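Local coordinates for interphotoreceptor retinoid-binding protein (Xenopus laevis, PDB 1J7X) that probably binds and carries retinoids in the extracellular space between photoreceptors and retinal pigment epithelium, as the functional unit of a multi-repeat carrier, at residues G106-L111 / T140-I145; P61-K66 / T257-N262; M90-V95 / A126-N131; V207-Q212 / E235-N240. All coordinates share one frame; numbering follows the deposited sequence.

How the interactions relate
From the N terminus, the chain passes through helices to 61-66, whose partner 257-262 returns only after 190 intervening residues; interaction 2 therefore encloses the other three contacts along the chain. Helix 88-98 then supplies the first half of interaction 3, and strand 108-112 opens interaction 1 before helix 119-137 completes interaction 3, so these two cross. Strand 142-146 closes interaction 1, and interaction 4 follows in series. Interactions 1 and 4 touch within one mixed sheet, Ile145 O lying 2.8 Å from Leu208 N, a probable hydrogen bond. Interaction 3 joins two helices, whereas interaction 2 belongs to the antiparallel sheet, its centre about 38 Å from that of interaction 1.

Interaction 1: residues G106-L111 / T140-I145; sequences GNIGYL and TENLII
Asn107 leads into strand 108-111, and its side chain folds across the turn that precedes strand 142-145. From CB the chain leaves with CG anti to the backbone N (chi1 -164°), which lays the amide over Thr140 at an oblique crossing. CG comes to 3.6 Å from Thr140 CA. Of the two tips, OD1 packs against Thr140 CA at 3.4 Å and lies beside the CG2 methyl of the same residue, while ND2 turns to the backbone and donates to the carbonyl of Ile139. An alanine here would remove the amide and its bond to Ile139, and would probably loosen the packing on Thr140. Asn107 O also receives a weak bond from Glu141 N at 3.4 Å.

Beyond this entry the strands run parallel, their short axes 4.6 Å apart at an angle of 22°. Gly109 bonds through both its backbone N and its backbone O: the N donates to Asn142 O at 2.8 Å, in the carbonyl plane, and the O receives Ile144 N at 2.8 Å. Leu111 N continues the pattern to Ile144 O, at 3.0 Å and nearly along the C=O axis. Gly109 has Leu143 CD1 and Thr140 close by, and a CB there would be crowded by both.

Opposite Leu104, Asn107 and Ile108 form a G1 beta bulge in the hairpin that links strand 100-104 to strand 108-112. Helix 119-137 connects the two strands in a beta-alpha-beta unit; Ile108, Asn142 and Ile144 pack against helix 287-296, and strand 204-209 adjoins strand 142-146.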
loop_
_atom_site.group_PDB
_atom_site.type_symbol
_atom_site.label_atom_id
_atom_site.label_comp_id
_atom_site.label_asym_id
_atom_site.label_seq_id
_atom_site.Cartn_x
_atom_site.Cartn_y
_atom_site.Cartn_z
ATOM N N GLY A 106 4.074 -2.049 -31.091
ATOM C CA GLY A 106 4.092 -3.418 -30.696
ATOM C C GLY A 106 2.835 -3.788 -29.996
ATOM O O GLY A 106 2.751 -4.899 -29.480
ATOM N N ASN A 107 1.847 -2.876 -30.014
ATOM C CA ASN A 107 0.531 -3.153 -29.402
ATOM C C ASN A 107 0.627 -3.394 -27.861
ATOM O O ASN A 107 0.076 -4.316 -27.376
ATOM C CB ASN A 107 -0.121 -4.372 -30.006
ATOM C CG ASN A 107 -1.585 -4.463 -29.695
ATOM O OD1 ASN A 107 -2.244 -3.429 -29.486
ATOM N ND2 ASN A 107 -2.108 -5.685 -29.698
ATOM N N ILE A 108 1.381 -2.560 -27.172
ATOM C CA ILE A 108 1.540 -2.686 -25.730
ATOM C C ILE A 108 0.765 -1.491 -25.156
ATOM O O ILE A 108 1.013 -0.493 -25.486
ATOM C CB ILE A 108 3.006 -2.466 -25.346
ATOM C CG1 ILE A 108 3.973 -3.531 -25.902
ATOM C CG2 ILE A 108 3.178 -2.310 -23.830
ATOM C CD1 ILE A 108 3.625 -4.723 -25.324
ATOM N N GLY A 109 -0.166 -1.731 -24.260
ATOM C CA GLY A 109 -0.965 -0.701 -23.649
ATOM C C GLY A 109 -0.139 -0.008 -22.579
ATOM O O GLY A 109 0.606 -0.731 -21.846
ATOM N N TYR A 110 -0.298 1.305 -22.467
ATOM C CA TYR A 110 0.348 2.092 -21.447
ATOM C C TYR A 110 -0.728 2.879 -20.675
ATOM O O TYR A 110 -1.581 3.582 -21.328
ATOM C CB TYR A 110 1.317 3.113 -22.052
ATOM C CG TYR A 110 1.944 4.041 -21.011
ATOM C CD1 TYR A 110 3.026 3.593 -20.198
ATOM C CD2 TYR A 110 1.446 5.301 -20.790
ATOM C CE1 TYR A 110 3.594 4.457 -19.248
ATOM C CE2 TYR A 110 1.977 6.076 -19.816
ATOM C CZ TYR A 110 3.067 5.689 -19.042
ATOM O OH TYR A 110 3.610 6.543 -18.141
ATOM N N LEU A 111 -0.821 2.644 -19.370
ATOM C CA LEU A 111 -1.818 3.300 -18.484
ATOM C C LEU A 111 -1.097 3.964 -17.367
ATOM O O LEU A 111 -0.352 3.327 -16.602
ATOM C CB LEU A 111 -2.780 2.277 -17.899
ATOM C CG LEU A 111 -3.687 2.718 -16.804
ATOM C CD1 LEU A 111 -4.510 3.910 -17.196
ATOM C CD2 LEU A 111 -4.524 1.608 -16.433
ATOM N N THR A 140 -4.878 -4.320 -26.959
ATOM C CA THR A 140 -3.495 -4.737 -26.609
ATOM C C THR A 140 -3.311 -6.153 -26.076
ATOM O O THR A 140 -4.238 -6.788 -25.546
ATOM C CB THR A 140 -2.911 -3.739 -25.627
ATOM O OG1 THR A 140 -3.578 -3.818 -24.354
ATOM C CG2 THR A 140 -3.070 -2.306 -26.134
ATOM N N GLU A 141 -2.076 -6.690 -26.152
ATOM C CA GLU A 141 -1.846 -8.020 -25.717
ATOM C C GLU A 141 -1.073 -7.967 -24.366
ATOM O O GLU A 141 -1.021 -8.933 -23.654
ATOM C CB GLU A 141 -1.022 -8.767 -26.752
ATOM C CG GLU A 141 -1.855 -9.193 -27.969
ATOM C CD GLU A 141 -3.091 -9.957 -27.561
ATOM O OE1 GLU A 141 -3.048 -10.694 -26.558
ATOM O OE2 GLU A 141 -4.159 -9.834 -28.208
ATOM N N ASN A 142 -0.512 -6.831 -24.075
ATOM C CA ASN A 142 0.205 -6.640 -22.799
ATOM C C ASN A 142 -0.076 -5.208 -22.305
ATOM O O ASN A 142 -0.443 -4.309 -23.105
ATOM C CB ASN A 142 1.696 -6.775 -23.022
ATOM C CG ASN A 142 2.104 -8.189 -23.242
ATOM O OD1 ASN A 142 2.059 -9.015 -22.327
ATOM N ND2 ASN A 142 2.490 -8.485 -24.483
ATOM N N LEU A 143 -0.022 -5.009 -21.000
ATOM C CA LEU A 143 -0.329 -3.697 -20.418
ATOM C C LEU A 143 0.711 -3.307 -19.400
ATOM O O LEU A 143 1.115 -4.084 -18.564
ATOM C CB LEU A 143 -1.686 -3.746 -19.722
ATOM C CG LEU A 143 -2.080 -2.475 -18.962
ATOM C CD1 LEU A 143 -2.333 -1.352 -19.982
ATOM C CD2 LEU A 143 -3.337 -2.582 -18.126
ATOM N N ILE A 144 1.146 -2.086 -19.490
ATOM C CA ILE A 144 2.103 -1.486 -18.559
ATOM C C ILE A 144 1.358 -0.507 -17.737
ATOM O O ILE A 144 0.868 0.463 -18.294
ATOM C CB ILE A 144 3.272 -0.775 -19.270
ATOM C CG1 ILE A 144 4.181 -1.823 -19.943
ATOM C CG2 ILE A 144 4.092 -0.026 -18.311
ATOM C CD1 ILE A 144 3.489 -2.811 -20.797
ATOM N N ILE A 145 1.284 -0.666 -16.429
ATOM C CA ILE A 145 0.605 0.275 -15.558
ATOM C C ILE A 145 1.712 1.038 -14.835
ATOM O O ILE A 145 2.512 0.441 -14.082
ATOM C CB ILE A 145 -0.316 -0.492 -14.558
ATOM C CG1 ILE A 145 -1.286 -1.434 -15.259
ATOM C CG2 ILE A 145 -1.000 0.534 -13.594
ATOM C CD1 ILE A 145 -2.186 -2.158 -14.251
#

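Interaction 2: residues P61-K66 / T257-N262; sequences PRLVLK and TVPIIN
Val64 O is the best-held polar atom here, gripped by two donors. Thr257 N reaches Val64 O at 2.9 Å and 169°, from above the carbonyl plane, and a water donates to Val64 O at the same distance. That water is also hydrogen-bonded to Thr257 OG1, so it bridges the backbone of one segment and the side chain of the other. The reciprocal bond runs from Val64 N to Thr257 O at 3.0 Å, in the carbonyl plane, which makes Val64 and Thr257 a hydrogen-bonded pair of an antiparallel sheet.

Arg62 makes the second anchorage. Its chain bends at chi3 (-60°) and lays the guanidinium over Pro259, whose CB stands 3.3 Å above the centre of one face. At the edge NH2 donates to Asn262 OD1 at 3.0 Å, the two planar groups only 7° apart. NH1 adds weak bonds to Asn262 OD1 and Ile261 O, while NE forms a salt bridge with Asp60.

Leu63 lies alongside Val258, CD1 to CG2 at 3.8 Å, and Leu63 CB rests near Pro259 CD at 3.9 Å; helix 2-18 covers both Leu63, through Leu15, and Val258, through Ile14.

The chemistry implies a division of labour: backbone bonds pair Val64 with Thr257 and so align the two strands here, whereas across the contact the arginine meets neutral carbonyls. Its charge is therefore likely to be balanced mainly by Asp60, with the proline and asparagine fixing its plane.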
loop_
_atom_site.group_PDB
_atom_site.type_symbol
_atom_site.label_atom_id
_atom_site.label_comp_id
_atom_site.label_asym_id
_atom_site.label_seq_id
_atom_site.Cartn_x
_atom_site.Cartn_y
_atom_site.Cartn_z
ATOM N N PRO A 61 9.410 -3.854 11.864
ATOM C CA PRO A 61 9.875 -2.488 11.646
ATOM C C PRO A 61 8.823 -1.336 11.713
ATOM O O PRO A 61 9.206 -0.173 11.816
ATOM C CB PRO A 61 10.507 -2.526 10.196
ATOM C CG PRO A 61 10.746 -3.919 9.912
ATOM C CD PRO A 61 9.673 -4.735 10.714
ATOM N N ARG A 62 7.548 -1.688 11.687
ATOM C CA ARG A 62 6.479 -0.706 11.721
ATOM C C ARG A 62 6.329 -0.073 13.122
ATOM O O ARG A 62 5.896 1.046 13.254
ATOM C CB ARG A 62 5.167 -1.358 11.288
ATOM C CG ARG A 62 5.128 -1.987 9.903
ATOM C CD ARG A 62 3.872 -2.728 9.655
ATOM N NE ARG A 62 3.714 -3.807 10.639
ATOM C CZ ARG A 62 2.601 -4.423 10.865
ATOM N NH1 ARG A 62 1.560 -4.249 10.061
ATOM N NH2 ARG A 62 2.543 -5.265 11.867
ATOM N N LEU A 63 6.700 -0.832 14.167
ATOM C CA LEU A 63 6.612 -0.436 15.535
ATOM C C LEU A 63 7.899 0.242 15.827
ATOM O O LEU A 63 8.961 -0.397 15.936
ATOM C CB LEU A 63 6.436 -1.687 16.415
ATOM C CG LEU A 63 6.506 -1.540 17.886
ATOM C CD1 LEU A 63 5.388 -0.570 18.271
ATOM C CD2 LEU A 63 6.384 -2.900 18.621
ATOM N N VAL A 64 7.844 1.547 16.017
ATOM C CA VAL A 64 9.023 2.301 16.296
ATOM C C VAL A 64 8.835 3.592 17.108
ATOM O O VAL A 64 7.875 4.360 16.891
ATOM C CB VAL A 64 9.775 2.668 14.964
ATOM C CG1 VAL A 64 8.801 3.236 13.996
ATOM C CG2 VAL A 64 10.984 3.575 15.184
ATOM N N LEU A 65 9.715 3.765 18.054
ATOM C CA LEU A 65 9.755 4.972 18.848
ATOM C C LEU A 65 10.567 5.986 18.121
ATOM O O LEU A 65 11.685 5.702 17.651
ATOM C CB LEU A 65 10.375 4.770 20.213
ATOM C CG LEU A 65 9.472 4.087 21.274
ATOM C CD1 LEU A 65 9.424 2.611 21.203
ATOM C CD2 LEU A 65 9.970 4.437 22.756
ATOM N N LYS A 66 10.023 7.185 18.045
ATOM C CA LYS A 66 10.757 8.212 17.340
ATOM C C LYS A 66 10.521 9.598 18.046
ATOM O O LYS A 66 9.595 9.767 18.870
ATOM C CB LYS A 66 10.231 8.366 15.926
ATOM C CG LYS A 66 10.461 7.168 15.012
ATOM C CD LYS A 66 9.964 7.517 13.609
ATOM C CE LYS A 66 10.204 6.408 12.681
ATOM N NZ LYS A 66 9.707 6.792 11.317
ATOM N N THR A 257 4.999 4.918 16.935
ATOM C CA THR A 257 4.145 4.515 15.856
ATOM C C THR A 257 3.941 3.086 15.955
ATOM O O THR A 257 4.912 2.307 16.117
ATOM C CB THR A 257 4.801 4.769 14.435
ATOM O OG1 THR A 257 5.114 6.127 14.302
ATOM C CG2 THR A 257 3.815 4.414 13.314
ATOM N N VAL A 258 2.678 2.747 16.021
ATOM C CA VAL A 258 2.255 1.375 16.215
ATOM C C VAL A 258 1.369 0.819 15.130
ATOM O O VAL A 258 0.344 1.419 14.779
ATOM C CB VAL A 258 1.500 1.245 17.585
ATOM C CG1 VAL A 258 1.086 -0.166 17.798
ATOM C CG2 VAL A 258 2.372 1.738 18.696
ATOM N N PRO A 259 1.749 -0.315 14.527
ATOM C CA PRO A 259 0.870 -0.877 13.527
ATOM C C PRO A 259 -0.357 -1.431 14.174
ATOM O O PRO A 259 -0.201 -2.183 15.068
ATOM C CB PRO A 259 1.718 -1.970 12.886
ATOM C CG PRO A 259 2.661 -2.381 14.025
ATOM C CD PRO A 259 2.994 -1.096 14.653
ATOM N N ILE A 260 -1.535 -0.934 13.819
ATOM C CA ILE A 260 -2.780 -1.418 14.400
ATOM C C ILE A 260 -3.451 -2.400 13.478
ATOM O O ILE A 260 -4.389 -3.070 13.841
ATOM C CB ILE A 260 -3.731 -0.268 14.671
ATOM C CG1 ILE A 260 -4.151 0.378 13.300
ATOM C CG2 ILE A 260 -3.118 0.817 15.576
ATOM C CD1 ILE A 260 -5.249 1.420 13.438
ATOM N N ILE A 261 -2.939 -2.564 12.258
ATOM C CA ILE A 261 -3.539 -3.473 11.356
ATOM C C ILE A 261 -2.554 -4.414 10.786
ATOM O O ILE A 261 -1.419 -3.983 10.397
ATOM C CB ILE A 261 -4.116 -2.599 10.177
ATOM C CG1 ILE A 261 -5.412 -1.939 10.582
ATOM C CG2 ILE A 261 -4.327 -3.439 8.958
ATOM C CD1 ILE A 261 -5.885 -0.841 9.687
ATOM N N ASN A 262 -2.927 -5.649 10.588
ATOM C CA ASN A 262 -2.081 -6.615 9.923
ATOM C C ASN A 262 -2.734 -6.885 8.592
ATOM O O ASN A 262 -4.002 -6.904 8.502
ATOM C CB ASN A 262 -1.912 -7.937 10.750
ATOM C CG ASN A 262 -0.622 -7.916 11.578
ATOM O OD1 ASN A 262 0.331 -7.135 11.233
ATOM N ND2 ASN A 262 -0.627 -8.555 12.714
HETATM O O HOH W 1 7.303 7.214 16.489
#

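Interaction 3: residues M90-V95 / A126-N131; sequences MLQALV and APFIVN
Two kinds of interaction join helix 88-98 to helix 119-137, whose local axes cross at -57° and come within 9.0 Å.

The hydrogen bonds all centre on the amide of Gln92. Its chain leaves with CG anti to the backbone N and bends at chi2 (65°), swinging the amide across to the second helix. OE1 accepts from Asn131 ND2 at 3.0 Å in a nearly straight bond (173°), although the donor stands above the carbonyl plane of Gln92. The same OE1 sits at the edge of the Phe128 ring, 3.4 Å from Phe128 CD1. NE2 donates to the backbone O of Phe128 at 3.2 Å, again from above the carbonyl plane, and also bonds Asn96 OD1 one turn along its own helix. A leucine here would remove both bonds, to Asn131 ND2 and Phe128 O, and would probably leave the two helices less firmly held at this edge.

The apolar contacts gather mainly around Phe128. Leu91 CB makes a CH-pi contact over one face, 3.8 Å from the ring centroid, while Leu91 CD1 meets ring atom CE2. Pro127 CB lies over the opposite face. Val95 fills in at the base: CG2 reaches Phe128 CB at 3.7 Å and CG1 reaches Ile129 CG1 at 3.9 Å.

Together these contacts pack an aromatic ring with aliphatic carbons and fence it with an amide. Because the bonds of Gln92 join neutral groups, this part of the interface probably relies on directional bonds and shape, with no salt bridge between the two segments.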
loop_
_atom_site.group_PDB
_atom_site.type_symbol
_atom_site.label_atom_id
_atom_site.label_comp_id
_atom_site.label_asym_id
_atom_site.label_seq_id
_atom_site.Cartn_x
_atom_site.Cartn_y
_atom_site.Cartn_z
HETATM N N MSE A 90 -17.777 17.611 -18.561
HETATM C CA MSE A 90 -16.695 17.906 -17.620
HETATM C C MSE A 90 -16.147 16.643 -16.934
HETATM O O MSE A 90 -14.947 16.530 -16.743
HETATM C CB MSE A 90 -17.126 18.892 -16.565
HETATM C CG MSE A 90 -17.208 20.319 -17.105
HETATM SE SE MSE A 90 -17.367 21.612 -15.670
HETATM C CE MSE A 90 -19.167 21.392 -15.395
ATOM N N LEU A 91 -17.027 15.719 -16.565
ATOM C CA LEU A 91 -16.584 14.472 -15.964
ATOM C C LEU A 91 -15.676 13.743 -16.949
ATOM O O LEU A 91 -14.647 13.239 -16.534
ATOM C CB LEU A 91 -17.802 13.587 -15.595
ATOM C CG LEU A 91 -18.523 14.010 -14.342
ATOM C CD1 LEU A 91 -19.820 13.201 -14.092
ATOM C CD2 LEU A 91 -17.640 13.867 -13.181
ATOM N N GLN A 92 -16.097 13.605 -18.235
ATOM C CA GLN A 92 -15.236 12.857 -19.215
ATOM C C GLN A 92 -13.910 13.582 -19.356
ATOM O O GLN A 92 -12.855 12.955 -19.370
ATOM C CB GLN A 92 -15.932 12.749 -20.622
ATOM C CG GLN A 92 -15.143 11.934 -21.595
ATOM C CD GLN A 92 -15.035 10.462 -21.167
ATOM O OE1 GLN A 92 -16.044 9.720 -21.186
ATOM N NE2 GLN A 92 -13.833 10.084 -20.580
ATOM N N ALA A 93 -13.960 14.918 -19.344
ATOM C CA ALA A 93 -12.749 15.718 -19.493
ATOM C C ALA A 93 -11.786 15.466 -18.299
ATOM O O ALA A 93 -10.560 15.342 -18.509
ATOM C CB ALA A 93 -13.103 17.173 -19.543
ATOM N N LEU A 94 -12.339 15.421 -17.073
ATOM C CA LEU A 94 -11.575 15.159 -15.870
ATOM C C LEU A 94 -10.917 13.758 -15.927
ATOM O O LEU A 94 -9.698 13.570 -15.691
ATOM C CB LEU A 94 -12.487 15.247 -14.737
ATOM C CG LEU A 94 -11.835 14.997 -13.338
ATOM C CD1 LEU A 94 -10.650 15.939 -13.142
ATOM C CD2 LEU A 94 -12.848 15.110 -12.217
ATOM N N VAL A 95 -11.743 12.777 -16.267
ATOM C CA VAL A 95 -11.267 11.399 -16.373
ATOM C C VAL A 95 -10.103 11.399 -17.405
ATOM O O VAL A 95 -9.079 10.698 -17.209
ATOM C CB VAL A 95 -12.369 10.436 -16.736
ATOM C CG1 VAL A 95 -11.786 9.095 -17.234
ATOM C CG2 VAL A 95 -13.296 10.245 -15.525
ATOM N N ALA A 126 -16.809 6.102 -12.994
ATOM C CA ALA A 126 -16.728 4.789 -13.702
ATOM C C ALA A 126 -17.207 4.783 -15.139
ATOM O O ALA A 126 -16.505 4.245 -15.953
ATOM C CB ALA A 126 -17.462 3.696 -12.931
ATOM N N PRO A 127 -18.359 5.369 -15.448
ATOM C CA PRO A 127 -18.874 5.360 -16.816
ATOM C C PRO A 127 -17.900 6.003 -17.817
ATOM O O PRO A 127 -17.813 5.599 -18.904
ATOM C CB PRO A 127 -20.204 6.165 -16.695
ATOM C CG PRO A 127 -20.595 5.916 -15.315
ATOM C CD PRO A 127 -19.332 6.003 -14.558
ATOM N N PHE A 128 -17.163 6.953 -17.367
ATOM C CA PHE A 128 -16.221 7.718 -18.219
ATOM C C PHE A 128 -14.907 6.970 -18.300
ATOM O O PHE A 128 -14.213 7.102 -19.353
ATOM C CB PHE A 128 -16.061 9.121 -17.626
ATOM C CG PHE A 128 -17.453 9.814 -17.444
ATOM C CD1 PHE A 128 -18.125 10.301 -18.534
ATOM C CD2 PHE A 128 -18.048 9.858 -16.240
ATOM C CE1 PHE A 128 -19.429 10.929 -18.405
ATOM C CE2 PHE A 128 -19.363 10.432 -16.064
ATOM C CZ PHE A 128 -20.030 10.962 -17.160
ATOM N N ILE A 129 -14.555 6.256 -17.215
ATOM C CA ILE A 129 -13.325 5.483 -17.209
ATOM C C ILE A 129 -13.425 4.367 -18.247
ATOM O O ILE A 129 -12.417 3.937 -18.923
ATOM C CB ILE A 129 -12.995 4.916 -15.821
ATOM C CG1 ILE A 129 -12.772 6.070 -14.951
ATOM C CG2 ILE A 129 -11.727 4.063 -15.961
ATOM C CD1 ILE A 129 -12.603 5.619 -13.497
ATOM N N VAL A 130 -14.647 3.951 -18.487
ATOM C CA VAL A 130 -14.837 2.973 -19.554
ATOM C C VAL A 130 -14.270 3.431 -20.895
ATOM O O VAL A 130 -13.637 2.639 -21.648
ATOM C CB VAL A 130 -16.325 2.633 -19.753
ATOM C CG1 VAL A 130 -16.523 1.824 -21.008
ATOM C CG2 VAL A 130 -16.905 1.899 -18.536
ATOM N N ASN A 131 -14.544 4.700 -21.230
ATOM C CA ASN A 131 -14.133 5.265 -22.494
ATOM C C ASN A 131 -12.628 5.588 -22.488
ATOM O O ASN A 131 -11.945 5.404 -23.466
ATOM C CB ASN A 131 -14.892 6.592 -22.738
ATOM C CG ASN A 131 -16.363 6.370 -22.940
ATOM O OD1 ASN A 131 -16.738 5.367 -23.553
ATOM N ND2 ASN A 131 -17.208 7.304 -22.441
#

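Interaction 4: residues V207-Q212 / E235-N240; sequences VLTSHQ and EITSGN
All three hydrogen bonds across this contact involve Glu235, which uses its backbone N, backbone O and carboxylate although it lies just past a strand, in a loop. The contact lies at the C-terminal ends of strands 204-209 and 231-234, parallel neighbours linked by helix 216-226 as a beta-alpha-beta unit of the S41 peptidase-like, ClpP/crotonase-clan fold.

Thr209 makes a double link. Its O receives Glu235 N at 3.0 Å, the donor lying well above the carbonyl plane. Its hydroxyl occupies the crowded position between backbone N and carbonyl carbon (chi1 60°), and from there OG1 donates to Glu235 O at 3.0 Å, in plane and on a lone pair. Thr209 CB also rests on Thr237 CG2 at 3.7 Å.

The Glu235 chain runs extended beyond CG and lies alongside His211, pointing the same way. Its OE1 takes His211 N at 2.8 Å, although the position of this oxygen is less certain; OE2 is bound by Ala284 N. Gln212 CG covers one face of the imidazole.

Backbone carbonyls add CA-H...O contacts in both directions: Thr237 CA to Ser210 O at 3.5 Å, and His211 CA to Ile236 O at 3.3 Å. Glu218 anchors Thr237 OG1 from the intervening helix. Ser210 closes an ST turn, its OG accepting Gln212 N at 3.0 Å while also bonding Arg148 O.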
loop_
_atom_site.group_PDB
_atom_site.type_symbol
_atom_site.label_atom_id
_atom_site.label_comp_id
_atom_site.label_asym_id
_atom_site.label_seq_id
_atom_site.Cartn_x
_atom_site.Cartn_y
_atom_site.Cartn_z
ATOM N N VAL A 207 3.744 -3.582 -13.812
ATOM C CA VAL A 207 3.528 -2.411 -12.981
ATOM C C VAL A 207 4.810 -1.741 -12.654
ATOM O O VAL A 207 5.735 -2.395 -12.178
ATOM C CB VAL A 207 2.828 -2.795 -11.688
ATOM C CG1 VAL A 207 2.552 -1.598 -10.893
ATOM C CG2 VAL A 207 1.531 -3.521 -12.018
ATOM N N LEU A 208 4.945 -0.485 -13.000
ATOM C CA LEU A 208 6.136 0.305 -12.791
ATOM C C LEU A 208 6.041 1.005 -11.462
ATOM O O LEU A 208 5.058 1.714 -11.169
ATOM C CB LEU A 208 6.348 1.335 -13.912
ATOM C CG LEU A 208 6.270 0.830 -15.353
ATOM C CD1 LEU A 208 6.734 1.963 -16.263
ATOM C CD2 LEU A 208 7.005 -0.399 -15.608
ATOM N N THR A 209 7.117 0.924 -10.645
ATOM C CA THR A 209 7.137 1.584 -9.374
ATOM C C THR A 209 8.365 2.436 -9.139
ATOM O O THR A 209 9.400 2.189 -9.759
ATOM C CB THR A 209 7.116 0.526 -8.197
ATOM O OG1 THR A 209 8.304 -0.297 -8.367
ATOM C CG2 THR A 209 5.823 -0.312 -8.267
ATOM N N SER A 210 8.245 3.383 -8.247
ATOM C CA SER A 210 9.332 4.265 -7.789
ATOM C C SER A 210 9.298 4.375 -6.271
ATOM O O SER A 210 8.312 4.032 -5.612
ATOM C CB SER A 210 9.264 5.718 -8.364
ATOM O OG SER A 210 8.301 6.524 -7.793
ATOM N N HIS A 211 10.357 5.020 -5.715
ATOM C CA HIS A 211 10.402 5.327 -4.323
ATOM C C HIS A 211 9.323 6.280 -3.900
ATOM O O HIS A 211 9.077 6.418 -2.723
ATOM C CB HIS A 211 11.741 5.917 -3.938
ATOM C CG HIS A 211 12.023 7.252 -4.588
ATOM N ND1 HIS A 211 11.823 8.455 -3.929
ATOM C CD2 HIS A 211 12.540 7.570 -5.795
ATOM C CE1 HIS A 211 12.132 9.450 -4.743
ATOM N NE2 HIS A 211 12.540 8.942 -5.887
ATOM N N GLN A 212 8.707 6.999 -4.843
ATOM C CA GLN A 212 7.606 7.886 -4.529
ATOM C C GLN A 212 6.240 7.154 -4.489
ATOM O O GLN A 212 5.294 7.653 -3.919
ATOM C CB GLN A 212 7.500 9.045 -5.507
ATOM C CG GLN A 212 8.742 9.927 -5.466
ATOM C CD GLN A 212 8.896 10.747 -6.746
ATOM O OE1 GLN A 212 7.887 11.209 -7.299
ATOM N NE2 GLN A 212 10.162 10.902 -7.247
ATOM N N GLU A 235 11.711 0.738 -8.605
ATOM C CA GLU A 235 12.355 0.920 -7.316
ATOM C C GLU A 235 11.492 0.340 -6.172
ATOM O O GLU A 235 10.280 0.255 -6.241
ATOM C CB GLU A 235 12.619 2.352 -7.050
ATOM C CG GLU A 235 13.481 3.019 -8.142
ATOM C CD GLU A 235 13.538 4.500 -8.014
ATOM O OE1 GLU A 235 12.644 5.148 -7.372
ATOM O OE2 GLU A 235 14.428 5.120 -8.685
ATOM N N ILE A 236 12.129 0.119 -5.029
ATOM C CA ILE A 236 11.395 -0.264 -3.832
ATOM C C ILE A 236 10.562 0.981 -3.468
ATOM O O ILE A 236 11.032 2.142 -3.564
ATOM C CB ILE A 236 12.387 -0.582 -2.670
ATOM C CG1 ILE A 236 13.129 -1.813 -3.011
ATOM C CG2 ILE A 236 11.688 -0.722 -1.410
ATOM C CD1 ILE A 236 14.447 -1.983 -2.196
ATOM N N THR A 237 9.319 0.770 -3.111
ATOM C CA THR A 237 8.400 1.876 -2.888
ATOM C C THR A 237 8.585 2.600 -1.562
ATOM O O THR A 237 9.435 2.176 -0.767
ATOM C CB THR A 237 6.961 1.428 -3.114
ATOM O OG1 THR A 237 6.556 0.469 -2.165
ATOM C CG2 THR A 237 6.807 0.738 -4.542
ATOM N N SER A 238 7.787 3.634 -1.322
ATOM C CA SER A 238 8.004 4.525 -0.216
ATOM C C SER A 238 7.845 3.917 1.149
ATOM O O SER A 238 8.417 4.421 2.020
ATOM C CB SER A 238 7.077 5.758 -0.340
ATOM O OG SER A 238 5.763 5.412 -0.080
ATOM N N GLY A 239 7.072 2.841 1.302
ATOM C CA GLY A 239 6.809 2.242 2.586
ATOM C C GLY A 239 5.864 3.011 3.417
ATOM O O GLY A 239 5.936 3.002 4.685
ATOM N N ASN A 240 4.955 3.748 2.798
ATOM C CA ASN A 240 3.974 4.510 3.545
ATOM C C ASN A 240 2.651 3.883 3.368
ATOM O O ASN A 240 2.025 4.118 2.354
ATOM C CB ASN A 240 3.892 5.941 2.987
ATOM C CG ASN A 240 5.209 6.734 3.117
ATOM O OD1 ASN A 240 5.381 7.769 2.459
ATOM N ND2 ASN A 240 6.135 6.238 3.944
#